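Local coordinates for protein putative transcriptional regulator MarR (Geobacillus stearothermophilus, PDB 2RDP) that probably regulates transcription as a MarR-family protein, binding DNA through a winged helix-turn-helix domain, at residues Val77-Met80 with Glu81-Gly84. Numbering follows the deposited sequence.
Sequences VDRM and ERNG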
loop_
_atom_site.group_PDB
_atom_site.type_symbol
_atom_site.label_atom_id
_atom_site.label_comp_id
_atom_site.label_asym_id
_atom_site.label_seq_id
_atom_site.Cartn_x
_atom_site.Cartn_y
_atom_site.Cartn_z
ATOM N N VAL A 77 8.840 -18.808 -0.799
ATOM C CA VAL A 77 9.138 -19.621 -1.954
ATOM C C VAL A 77 8.861 -21.100 -1.635
ATOM O O VAL A 77 8.162 -21.759 -2.385
ATOM C CB VAL A 77 10.563 -19.358 -2.467
ATOM C CG1 VAL A 77 10.979 -20.382 -3.561
ATOM C CG2 VAL A 77 10.644 -17.936 -3.006
ATOM N N ASP A 78 9.357 -21.591 -0.502
ATOM C CA ASP A 78 9.047 -22.950 -0.036
ATOM C C ASP A 78 7.537 -23.269 -0.045
ATOM O O ASP A 78 7.171 -24.319 -0.563
ATOM C CB ASP A 78 9.627 -23.222 1.365
ATOM C CG ASP A 78 11.168 -23.317 1.385
ATOM O OD1 ASP A 78 11.789 -23.330 0.296
ATOM O OD2 ASP A 78 11.755 -23.368 2.516
ATOM N N ARG A 79 6.682 -22.390 0.524
ATOM C CA ARG A 79 5.204 -22.597 0.501
ATOM C C ARG A 79 4.694 -22.694 -0.932
ATOM O O ARG A 79 3.942 -23.612 -1.260
ATOM C CB ARG A 79 4.413 -21.467 1.206
ATOM C CG ARG A 79 3.828 -21.765 2.608
ATOM C CD ARG A 79 2.374 -22.294 2.616
ATOM N NE ARG A 79 2.228 -23.426 3.561
ATOM C CZ ARG A 79 1.852 -24.688 3.249
ATOM N NH1 ARG A 79 1.785 -25.618 4.204
ATOM N NH2 ARG A 79 1.517 -25.030 1.999
HETATM N N MSE A 80 5.106 -21.757 -1.787
HETATM C CA MSE A 80 4.610 -21.722 -3.153
HETATM C C MSE A 80 5.067 -22.894 -3.971
HETATM O O MSE A 80 4.332 -23.386 -4.813
HETATM C CB MSE A 80 5.015 -20.442 -3.834
HETATM C CG MSE A 80 4.390 -19.232 -3.198
HETATM SE SE MSE A 80 4.942 -17.598 -4.098
HETATM C CE MSE A 80 6.819 -17.502 -3.639
ATOM N N GLU A 81 6.291 -23.340 -3.737
ATOM C CA GLU A 81 6.805 -24.525 -4.404
ATOM C C GLU A 81 6.007 -25.793 -3.984
ATOM O O GLU A 81 5.630 -26.610 -4.816
ATOM C CB GLU A 81 8.307 -24.674 -4.135
ATOM C CG GLU A 81 8.906 -25.880 -4.852
ATOM C CD GLU A 81 10.404 -26.085 -4.638
ATOM O OE1 GLU A 81 10.901 -25.872 -3.496
ATOM O OE2 GLU A 81 11.067 -26.505 -5.629
ATOM N N ARG A 82 5.748 -25.919 -2.687
ATOM C CA ARG A 82 4.962 -27.000 -2.109
ATOM C C ARG A 82 3.575 -27.057 -2.750
ATOM O O ARG A 82 3.095 -28.147 -3.027
ATOM C CB ARG A 82 4.847 -26.797 -0.594
ATOM C CG ARG A 82 5.078 -28.028 0.295
ATOM C CD ARG A 82 5.810 -27.669 1.638
ATOM N NE ARG A 82 5.252 -26.500 2.359
ATOM C CZ ARG A 82 5.987 -25.546 2.971
ATOM N NH1 ARG A 82 7.323 -25.586 2.945
ATOM N NH2 ARG A 82 5.398 -24.532 3.601
ATOM N N ASN A 83 2.954 -25.886 -2.987
ATOM C CA ASN A 83 1.618 -25.786 -3.610
ATOM C C ASN A 83 1.631 -25.747 -5.134
ATOM O O ASN A 83 0.604 -25.430 -5.740
ATOM C CB ASN A 83 0.856 -24.528 -3.148
ATOM C CG ASN A 83 0.762 -24.398 -1.626
ATOM O OD1 ASN A 83 0.948 -25.367 -0.888
ATOM N ND2 ASN A 83 0.477 -23.166 -1.146
ATOM N N GLY A 84 2.787 -26.011 -5.746
ATOM C CA GLY A 84 2.912 -26.092 -7.202
ATOM C C GLY A 84 2.731 -24.805 -7.995
ATOM O O GLY A 84 2.417 -24.848 -9.188
#
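Bends at chi2 (-93°) and chi3 carry the Arg79 chain round toward Arg82 and Asn83, while Asn83, with CG beside its backbone N (chi1 -53°), lifts its amide to meet it. Arg79 NH2 comes 3.0 Å from Asn83 OD1, the oxygen lying at the edge of the guanidinium, near its plane, and the two flat groups are almost coplanar. Arg82 sets its NH2 off-centre over one face of the Arg79 guanidinium, against Arg79 CG at 3.3 Å, with the two planes nearly perpendicular at 89°. Arg82 NH2 also lies 3.4 Å from Arg79 NE, an approach of like charges at an exposed surface; Asp78 O, over the rim of one face of the Arg82 guanidinium, may together with solvent temper the repulsion. An alanine in place of Asn83 would remove the side-chain amide, and would probably leave Arg79 NH2 without its oxygen neighbour and the guanidinium freer to turn.

In the backbone, the final turn closes with regular i to i+4 hydrogen bonds, from Glu81 N to Val77 O (2.8 Å), Arg82 N to Asp78 O and Asn83 N to Arg79 O. A Schellman motif then ends the helix, with Gly84 at positive phi as its C-prime residue; Gly84 N bonds Glu81 O and Leu85 N bonds Met80 O. The example thus shows how helix 70-82, which probably corresponds to the recognition helix, is stopped before strands 86-90 and 98-102 of the wing. Asp78 and Glu81 both form salt bridges with Arg88 of strand 86-90, and the buried selenomethionine Met80 packs on Gln44 and Ala47 of helix 42-54 and on Val86 of that strand, while Arg79 also touches Gln44.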